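Local atomic coordinates of taurine:2-oxoglutarate aminotransferase (Bifidobacterium kashiwanohense PV20-2, PDB entry 6JIX), a protein that probably transfers amino groups from taurine to 2-oxoglutarate with the help of pyridoxal 5'-phosphate, as a member of the class-III aminotransferases. Residues A[55-60]-A[408-413]; A[219-224]-A[365-370]; A[371-376]-A[438-443]. All coordinates share one frame; numbering follows the deposited sequence.

Overall arrangement
All three contacts are buried, but they differ in place and chemistry. Interactions 1 and 2 lie near the centre of the chain. Interaction 1 lines a pocket holding a bound glutamate, and interaction 2 starts beside pyridoxal phosphate. Both use a phenylalanine ring, and they touch where Val57 CG1 meets Phe370 CE1. Interaction 3 is farther out, about 21 Å from the chain centre to its own, and consists of aliphatic side chains between a helix and a sheet. Interactions 2 and 3 share that sheet through neighbouring strands 361-367 and 370-376. Arg365 joins them, its NH1 bonding Thr374 OG1. Interaction 1 does not touch interaction 3.

Interaction 1: residues A[55-60]-A[408-413]; sequences LLVCSN and STFGRE. With GLU (glutamic acid), chain N.
Leu56 and Phe410 have CA atoms 8.2 Å apart, and beside them the backbones come nearest at Leu55 and Thr409, CA to CA 7.3 Å, where the short helix 54-57 passes the loop that follows strand 407-408. Phe410 makes the contact. Its CG sits between the backbone N and the carbonyl carbon, chi1 78°, which turns the ring to the 55-57 backbone. Leu56 CD2 lies over one ring face, 4.4 Å from Phe410 CZ. Val57 comes in at the ring edge, near its plane, with CG2 3.9 Å from Phe410 CE1; the two side chains cross at about a right angle. Leu55 O also lies near the ring, and it accepts a bond from Ser53 OG. The bound glutamate completes the arrangement. Its N donates a hydrogen bond to Thr409 O at 3.2 Å. Ser408 OG lies 2.6 Å from the ligand O. The ligand CB packs on Phe410 CB at 4.0 Å, and Leu56 CD2 lies beside the ligand OE1. Leu56 also lies near Lys281, which binds pyridoxal phosphate, so this pocket borders the cofactor site. Phe81 and Pro84 of the second subunit pack on Leu55 and Leu56. Ser408 pairs with Thr50 of strand 48-51, Phe410 pairs with Asn417 of strand 415-418, and the Thr409 side chain packs against helix 395-404.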
loop_
_atom_site.group_PDB
_atom_site.type_symbol
_atom_site.label_atom_id
_atom_site.label_comp_id
_atom_site.label_asym_id
_atom_site.label_seq_id
_atom_site.Cartn_x
_atom_site.Cartn_y
_atom_site.Cartn_z
ATOM N N LEU A 55 14.493 -11.639 -6.002
ATOM C CA LEU A 55 14.371 -10.186 -5.893
ATOM C C LEU A 55 14.347 -9.782 -4.415
ATOM O O LEU A 55 15.400 -9.775 -3.767
ATOM C CB LEU A 55 13.150 -9.676 -6.665
ATOM C CG LEU A 55 13.244 -9.836 -8.187
ATOM C CD1 LEU A 55 12.107 -9.073 -8.882
ATOM C CD2 LEU A 55 14.603 -9.374 -8.681
ATOM N N LEU A 56 13.171 -9.505 -3.844
ATOM C CA LEU A 56 13.126 -9.233 -2.412
ATOM C C LEU A 56 12.502 -10.415 -1.672
ATOM O O LEU A 56 11.630 -10.234 -0.813
ATOM C CB LEU A 56 12.367 -7.920 -2.152
ATOM C CG LEU A 56 13.197 -6.718 -2.636
ATOM C CD1 LEU A 56 12.393 -5.422 -2.894
ATOM C CD2 LEU A 56 14.389 -6.470 -1.694
ATOM N N VAL A 57 12.982 -11.627 -1.971
ATOM C CA VAL A 57 12.390 -12.866 -1.465
ATOM C C VAL A 57 10.886 -12.849 -1.749
ATOM O O VAL A 57 10.077 -13.164 -0.868
ATOM C CB VAL A 57 12.676 -13.070 0.042
ATOM C CG1 VAL A 57 12.497 -14.515 0.415
ATOM C CG2 VAL A 57 14.083 -12.622 0.399
ATOM N N CYS A 58 10.496 -12.476 -2.975
ATOM C CA CYS A 58 9.078 -12.386 -3.330
ATOM C C CYS A 58 8.744 -13.153 -4.609
ATOM O O CYS A 58 7.631 -13.672 -4.750
ATOM C CB CYS A 58 8.637 -10.925 -3.485
ATOM S SG CYS A 58 9.631 -9.953 -4.642
ATOM N N SER A 59 9.683 -13.225 -5.555
ATOM C CA SER A 59 9.418 -13.894 -6.832
ATOM C C SER A 59 9.485 -15.415 -6.654
ATOM O O SER A 59 10.294 -16.118 -7.256
ATOM C CB SER A 59 10.398 -13.394 -7.882
ATOM O OG SER A 59 10.240 -11.990 -8.068
ATOM N N ASN A 60 8.530 -15.929 -5.875
ATOM C CA ASN A 60 8.610 -17.294 -5.374
ATOM C C ASN A 60 8.551 -18.330 -6.497
ATOM O O ASN A 60 9.140 -19.415 -6.371
ATOM C CB ASN A 60 7.489 -17.524 -4.361
ATOM C CG ASN A 60 7.870 -17.063 -2.947
ATOM O OD1 ASN A 60 8.810 -16.291 -2.761
ATOM N ND2 ASN A 60 7.140 -17.548 -1.952
ATOM N N SER A 408 22.971 -12.925 -8.097
ATOM C CA SER A 408 22.303 -11.723 -7.609
ATOM C C SER A 408 21.581 -12.023 -6.300
ATOM O O SER A 408 20.656 -12.841 -6.268
ATOM C CB SER A 408 21.315 -11.187 -8.649
ATOM O OG SER A 408 20.219 -10.533 -8.021
ATOM N N THR A 409 21.979 -11.333 -5.233
ATOM C CA THR A 409 21.326 -11.478 -3.941
ATOM C C THR A 409 21.506 -10.181 -3.162
ATOM O O THR A 409 21.999 -9.175 -3.690
ATOM C CB THR A 409 21.871 -12.709 -3.201
ATOM O OG1 THR A 409 21.008 -13.044 -2.110
ATOM C CG2 THR A 409 23.298 -12.478 -2.692
ATOM N N PHE A 410 21.078 -10.199 -1.902
ATOM C CA PHE A 410 21.227 -9.054 -1.017
ATOM C C PHE A 410 21.351 -9.580 0.399
ATOM O O PHE A 410 21.189 -10.773 0.657
ATOM C CB PHE A 410 20.049 -8.072 -1.144
ATOM C CG PHE A 410 18.800 -8.516 -0.412
ATOM C CD1 PHE A 410 17.968 -9.500 -0.949
ATOM C CD2 PHE A 410 18.455 -7.954 0.816
ATOM C CE1 PHE A 410 16.815 -9.922 -0.268
ATOM C CE2 PHE A 410 17.300 -8.371 1.501
ATOM C CZ PHE A 410 16.484 -9.351 0.961
ATOM N N GLY A 411 21.618 -8.665 1.322
ATOM C CA GLY A 411 21.655 -9.011 2.729
ATOM C C GLY A 411 21.392 -7.767 3.545
ATOM O O GLY A 411 21.303 -6.657 3.017
ATOM N N ARG A 412 21.209 -7.979 4.841
ATOM C CA ARG A 412 21.160 -6.895 5.810
ATOM C C ARG A 412 22.176 -7.187 6.897
ATOM O O ARG A 412 22.587 -8.334 7.102
ATOM C CB ARG A 412 19.756 -6.716 6.400
ATOM C CG ARG A 412 18.782 -6.053 5.402
ATOM C CD ARG A 412 17.556 -5.480 6.090
ATOM N NE ARG A 412 17.912 -4.388 6.988
ATOM C CZ ARG A 412 17.924 -3.112 6.628
ATOM N NH1 ARG A 412 17.588 -2.759 5.390
ATOM N NH2 ARG A 412 18.275 -2.191 7.509
ATOM N N GLU A 413 22.634 -6.134 7.560
ATOM C CA GLU A 413 23.543 -6.286 8.700
ATOM C C GLU A 413 24.765 -7.083 8.254
ATOM O O GLU A 413 25.497 -6.616 7.361
ATOM C CB GLU A 413 22.759 -6.897 9.866
ATOM C CG GLU A 413 21.762 -5.960 10.532
ATOM C CD GLU A 413 22.129 -4.489 10.380
ATOM O OE1 GLU A 413 23.298 -4.109 10.653
ATOM O OE2 GLU A 413 21.233 -3.711 9.989
HETATM N N GLU N . 19.905 -7.262 -5.068
HETATM C CA GLU N . 18.653 -7.989 -4.957
HETATM C C GLU N . 18.051 -8.292 -6.331
HETATM O O GLU N . 18.186 -9.449 -6.874
HETATM C CB GLU N . 17.684 -7.113 -4.177
HETATM C CG GLU N . 17.751 -5.693 -4.702
HETATM C CD GLU N . 16.925 -4.747 -3.845
HETATM O OE1 GLU N . 17.109 -4.843 -2.606
HETATM O OE2 GLU N . 16.091 -3.907 -4.341
HETATM O OXT GLU N . 17.413 -7.374 -6.903
#

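Interaction 2: residues A[219-224]-A[365-370]; sequences ESIVGA and RCIGLF. With PLP (pyridoxal-5'-phosphate), chain G.
Ile221 reaches across to both ends of the tight turn from Ile367 to Phe370. Its CB is 4.2 Å from Phe370 CE2. Of its two branches, CG2 lies 4.0 Å from the same Phe370 CE2. The other branch has CG1 anti to the carbonyl carbon, chi1 -70°, and runs on to CD1, which meets Ile367 CG2 at 3.9 Å. Farther along the loop, Gly223 CA packs on Phe370 CZ. The turn is type II', with Gly368 at positive phi, and Ile367 and Phe370 pair through both backbone bonds as a two-residue hairpin. On the cofactor side, Glu219 OE1 accepts Gly223 N at 2.9 Å, from above the carboxylate plane, and lies next to PLP C2A. Its OE2 takes Tyr143 N. Replacing Glu219 by an alanine would probably leave Gly223 N and Tyr143 N without their carboxylate oxygens, and the loop less fixed beside the cofactor. The loop leaves strand 213-219 of the seven-stranded sheet, the PLP-binding core of fold type I aminotransferases, and precedes helix 234-245. The contact joins it to the hairpin of strands 361-367 and 370-376 in the three-stranded C-terminal sheet, with helix 336-357 packed against it.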
loop_
_atom_site.group_PDB
_atom_site.type_symbol
_atom_site.label_atom_id
_atom_site.label_comp_id
_atom_site.label_asym_id
_atom_site.label_seq_id
_atom_site.Cartn_x
_atom_site.Cartn_y
_atom_site.Cartn_z
ATOM N N GLU A 219 7.549 -11.712 12.993
ATOM C CA GLU A 219 7.864 -12.534 11.829
ATOM C C GLU A 219 7.983 -13.992 12.235
ATOM O O GLU A 219 8.724 -14.335 13.170
ATOM C CB GLU A 219 9.186 -12.095 11.198
ATOM C CG GLU A 219 9.178 -10.799 10.433
ATOM C CD GLU A 219 10.580 -10.403 9.958
ATOM O OE1 GLU A 219 10.923 -10.734 8.798
ATOM O OE2 GLU A 219 11.329 -9.759 10.731
ATOM N N SER A 220 7.296 -14.862 11.490
ATOM C CA SER A 220 7.353 -16.293 11.800
ATOM C C SER A 220 8.801 -16.756 11.945
ATOM O O SER A 220 9.183 -17.344 12.965
ATOM C CB SER A 220 6.632 -17.096 10.711
ATOM O OG SER A 220 5.233 -16.828 10.681
ATOM N N ILE A 221 9.635 -16.422 10.962
ATOM C CA ILE A 221 11.087 -16.536 11.042
ATOM C C ILE A 221 11.635 -15.195 10.594
ATOM O O ILE A 221 11.289 -14.727 9.503
ATOM C CB ILE A 221 11.633 -17.663 10.146
ATOM C CG1 ILE A 221 11.245 -19.025 10.707
ATOM C CG2 ILE A 221 13.158 -17.560 10.025
ATOM C CD1 ILE A 221 11.252 -20.145 9.661
ATOM N N VAL A 222 12.432 -14.544 11.449
ATOM C CA VAL A 222 12.927 -13.206 11.104
ATOM C C VAL A 222 13.689 -13.274 9.786
ATOM O O VAL A 222 14.691 -13.992 9.673
ATOM C CB VAL A 222 13.779 -12.610 12.230
ATOM C CG1 VAL A 222 14.655 -11.495 11.692
ATOM C CG2 VAL A 222 12.888 -12.067 13.325
ATOM N N GLY A 223 13.236 -12.497 8.793
ATOM C CA GLY A 223 13.696 -12.653 7.430
ATOM C C GLY A 223 14.768 -11.707 6.937
ATOM O O GLY A 223 15.952 -12.062 6.917
ATOM N N ALA A 224 14.376 -10.505 6.509
ATOM C CA ALA A 224 15.357 -9.626 5.882
ATOM C C ALA A 224 16.544 -9.404 6.801
ATOM O O ALA A 224 17.681 -9.279 6.333
ATOM C CB ALA A 224 14.712 -8.299 5.476
ATOM N N ARG A 365 22.200 -20.780 8.276
ATOM C CA ARG A 365 20.832 -21.116 8.608
ATOM C C ARG A 365 20.100 -21.334 7.296
ATOM O O ARG A 365 20.330 -20.614 6.323
ATOM C CB ARG A 365 20.182 -20.014 9.442
ATOM C CG ARG A 365 20.849 -19.807 10.803
ATOM C CD ARG A 365 20.399 -18.527 11.486
ATOM N NE ARG A 365 20.710 -17.356 10.675
ATOM C CZ ARG A 365 21.937 -16.878 10.476
ATOM N NH1 ARG A 365 22.996 -17.460 11.041
ATOM N NH2 ARG A 365 22.108 -15.804 9.713
ATOM N N CYS A 366 19.236 -22.338 7.264
ATOM C CA CYS A 366 18.524 -22.666 6.040
ATOM C C CYS A 366 17.326 -23.503 6.427
ATOM O O CYS A 366 17.500 -24.552 7.048
ATOM C CB CYS A 366 19.411 -23.439 5.051
ATOM S SG CYS A 366 18.481 -24.151 3.610
ATOM N N ILE A 367 16.131 -23.053 6.052
ATOM C CA ILE A 367 14.929 -23.876 6.087
ATOM C C ILE A 367 14.226 -23.722 4.744
ATOM O O ILE A 367 13.920 -22.600 4.325
ATOM C CB ILE A 367 14.001 -23.491 7.248
ATOM C CG1 ILE A 367 12.855 -24.493 7.353
ATOM C CG2 ILE A 367 13.513 -22.072 7.091
ATOM C CD1 ILE A 367 12.060 -24.313 8.603
ATOM N N GLY A 368 13.977 -24.845 4.068
ATOM C CA GLY A 368 13.501 -24.785 2.692
ATOM C C GLY A 368 14.510 -24.063 1.816
ATOM O O GLY A 368 15.707 -24.376 1.790
ATOM N N LEU A 369 14.031 -23.092 1.061
ATOM C CA LEU A 369 14.910 -22.223 0.298
ATOM C C LEU A 369 14.993 -20.841 0.953
ATOM O O LEU A 369 15.025 -19.814 0.279
ATOM C CB LEU A 369 14.458 -22.158 -1.160
ATOM C CG LEU A 369 14.666 -23.491 -1.896
ATOM C CD1 LEU A 369 13.998 -23.509 -3.257
ATOM C CD2 LEU A 369 16.146 -23.792 -2.028
ATOM N N PHE A 370 15.014 -20.827 2.289
ATOM C CA PHE A 370 15.086 -19.631 3.136
ATOM C C PHE A 370 16.359 -19.755 3.980
ATOM O O PHE A 370 16.377 -20.467 4.993
ATOM C CB PHE A 370 13.832 -19.534 4.007
ATOM C CG PHE A 370 13.513 -18.146 4.490
ATOM C CD1 PHE A 370 13.760 -17.030 3.693
ATOM C CD2 PHE A 370 12.937 -17.954 5.741
ATOM C CE1 PHE A 370 13.447 -15.740 4.152
ATOM C CE2 PHE A 370 12.624 -16.672 6.202
ATOM C CZ PHE A 370 12.881 -15.565 5.407
HETATM N N1 PLP G . 7.119 -7.802 6.667
HETATM C C2 PLP G . 8.222 -8.462 6.301
HETATM C C2A PLP G . 8.639 -9.733 7.020
HETATM C C3 PLP G . 9.025 -7.985 5.236
HETATM O O3 PLP G . 10.173 -8.642 4.838
HETATM C C4 PLP G . 8.664 -6.839 4.563
HETATM C C4A PLP G . 9.567 -6.345 3.395
HETATM O O4A PLP G . 10.767 -6.624 3.375
HETATM C C5 PLP G . 7.475 -6.168 4.987
HETATM C C6 PLP G . 6.712 -6.681 6.046
HETATM C C5A PLP G . 7.021 -4.859 4.245
HETATM O O4P PLP G . 6.412 -5.284 3.068
HETATM P P PLP G . 6.143 -4.221 1.865
HETATM O O1P PLP G . 5.309 -4.830 0.824
HETATM O O2P PLP G . 5.332 -3.076 2.325
HETATM O O3P PLP G . 7.627 -3.681 1.283
#

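Interaction 3: residues A[371-376]-A[438-443]; sequences SALTIV and KVLTWV
Val443 N bonds to Val439 O at 3.0 Å, a regular helical bond in the long C-terminal helix 426-447. This helix packs on a three-stranded antiparallel sheet, as in the small C-terminal domain of fold type I aminotransferases. Its segment 438-443 runs nearly along strand 371-376, 23° between their directions, with the axes 11.1 Å apart. Leu373 and Ile375, two residues apart on the strand, both point to the helix. Leu440 and Val443, three residues apart on the helix, point back. Leu440 is shared by the two strand residues, and its two methyls divide the work. CD1 meets Leu373 CD1 at 3.8 Å, the two leucines crossing at a slant. CD2 looks to Ile375 CD1 at 4.5 Å, a looser approach. The contact is purely aliphatic. The strand makes backbone bonds to its sheet neighbours, Leu373 with Ile416 and Ala372 with Arg365. Other helices add to the same layer. Helix 336-357 places Leu351 against Leu373 and Met354 against Leu440, and helix 395-404 places Met395 against Ile375 and Ile398 against Val443. The second branch of Ile375 closes the row: its CG2 stands 4.4 Å from Val443 CG1.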
loop_
_atom_site.group_PDB
_atom_site.type_symbol
_atom_site.label_atom_id
_atom_site.label_comp_id
_atom_site.label_asym_id
_atom_site.label_seq_id
_atom_site.Cartn_x
_atom_site.Cartn_y
_atom_site.Cartn_z
ATOM N N SER A 371 17.417 -19.039 3.600
ATOM C CA SER A 371 18.737 -19.341 4.139
ATOM C C SER A 371 19.593 -18.087 4.180
ATOM O O SER A 371 19.354 -17.128 3.441
ATOM C CB SER A 371 19.438 -20.415 3.295
ATOM O OG SER A 371 20.117 -19.822 2.195
ATOM N N ALA A 372 20.611 -18.119 5.045
ATOM C CA ALA A 372 21.530 -16.998 5.205
ATOM C C ALA A 372 22.836 -17.469 5.838
ATOM O O ALA A 372 22.869 -18.444 6.596
ATOM C CB ALA A 372 20.911 -15.881 6.056
ATOM N N LEU A 373 23.905 -16.741 5.538
ATOM C CA LEU A 373 25.207 -16.941 6.152
ATOM C C LEU A 373 25.560 -15.734 7.015
ATOM O O LEU A 373 25.391 -14.581 6.585
ATOM C CB LEU A 373 26.278 -17.146 5.087
ATOM C CG LEU A 373 26.077 -18.341 4.149
ATOM C CD1 LEU A 373 27.236 -18.427 3.155
ATOM C CD2 LEU A 373 25.893 -19.653 4.916
ATOM N N THR A 374 26.041 -15.995 8.235
ATOM C CA THR A 374 26.617 -14.941 9.062
ATOM C C THR A 374 28.098 -14.800 8.726
ATOM O O THR A 374 28.883 -15.737 8.926
ATOM C CB THR A 374 26.422 -15.214 10.548
ATOM O OG1 THR A 374 25.021 -15.315 10.839
ATOM C CG2 THR A 374 27.004 -14.064 11.329
ATOM N N ILE A 375 28.471 -13.635 8.207
ATOM C CA ILE A 375 29.843 -13.340 7.809
ATOM C C ILE A 375 30.567 -12.695 8.987
ATOM O O ILE A 375 30.055 -11.760 9.617
ATOM C CB ILE A 375 29.857 -12.422 6.575
ATOM C CG1 ILE A 375 28.975 -13.015 5.478
ATOM C CG2 ILE A 375 31.264 -12.222 6.070
ATOM C CD1 ILE A 375 29.272 -14.468 5.168
ATOM N N VAL A 376 31.766 -13.186 9.282
ATOM C CA VAL A 376 32.521 -12.734 10.442
ATOM C C VAL A 376 33.903 -12.270 10.001
ATOM O O VAL A 376 34.471 -12.785 9.033
ATOM C CB VAL A 376 32.645 -13.842 11.506
ATOM C CG1 VAL A 376 31.276 -14.184 12.103
ATOM C CG2 VAL A 376 33.305 -15.065 10.896
ATOM N N LYS A 438 33.286 -19.259 -4.481
ATOM C CA LYS A 438 34.378 -18.453 -5.016
ATOM C C LYS A 438 34.461 -17.113 -4.307
ATOM O O LYS A 438 35.556 -16.657 -3.966
ATOM C CB LYS A 438 34.218 -18.221 -6.525
ATOM C CG LYS A 438 34.318 -19.459 -7.403
ATOM C CD LYS A 438 35.123 -20.580 -6.718
ATOM C CE LYS A 438 35.735 -21.511 -7.749
ATOM N NZ LYS A 438 34.852 -21.559 -8.952
ATOM N N VAL A 439 33.314 -16.460 -4.080
ATOM C CA VAL A 439 33.335 -15.126 -3.484
ATOM C C VAL A 439 33.738 -15.196 -2.017
ATOM O O VAL A 439 34.480 -14.336 -1.526
ATOM C CB VAL A 439 31.973 -14.433 -3.644
ATOM C CG1 VAL A 439 31.896 -13.213 -2.719
ATOM C CG2 VAL A 439 31.730 -14.034 -5.107
ATOM N N LEU A 440 33.266 -16.219 -1.295
ATOM C CA LEU A 440 33.659 -16.373 0.103
ATOM C C LEU A 440 35.177 -16.521 0.237
ATOM O O LEU A 440 35.779 -16.002 1.184
ATOM C CB LEU A 440 32.919 -17.556 0.736
ATOM C CG LEU A 440 31.390 -17.379 0.741
ATOM C CD1 LEU A 440 30.666 -18.518 1.440
ATOM C CD2 LEU A 440 31.001 -16.050 1.365
ATOM N N THR A 441 35.818 -17.210 -0.708
ATOM C CA THR A 441 37.274 -17.263 -0.691
ATOM C C THR A 441 37.876 -15.867 -0.799
ATOM O O THR A 441 38.789 -15.521 -0.045
ATOM C CB THR A 441 37.789 -18.150 -1.822
ATOM O OG1 THR A 441 37.591 -19.530 -1.478
ATOM C CG2 THR A 441 39.272 -17.880 -2.037
ATOM N N TRP A 442 37.353 -15.030 -1.690
ATOM C CA TRP A 442 37.873 -13.669 -1.782
ATOM C C TRP A 442 37.710 -12.917 -0.458
ATOM O O TRP A 442 38.600 -12.154 -0.052
ATOM C CB TRP A 442 37.180 -12.927 -2.915
ATOM C CG TRP A 442 37.529 -11.467 -3.021
ATOM C CD1 TRP A 442 38.448 -10.905 -3.856
ATOM C CD2 TRP A 442 36.940 -10.383 -2.288
ATOM N NE1 TRP A 442 38.474 -9.539 -3.685
ATOM C CE2 TRP A 442 37.560 -9.194 -2.728
ATOM C CE3 TRP A 442 35.955 -10.304 -1.299
ATOM C CZ2 TRP A 442 37.227 -7.943 -2.218
ATOM C CZ3 TRP A 442 35.626 -9.057 -0.793
ATOM C CH2 TRP A 442 36.261 -7.893 -1.253
ATOM N N VAL A 443 36.581 -13.119 0.230
ATOM C CA VAL A 443 36.366 -12.450 1.512
ATOM C C VAL A 443 37.364 -12.955 2.546
ATOM O O VAL A 443 37.974 -12.162 3.275
ATOM C CB VAL A 443 34.916 -12.649 1.992
ATOM C CG1 VAL A 443 34.772 -12.192 3.430
ATOM C CG2 VAL A 443 33.948 -11.904 1.081
#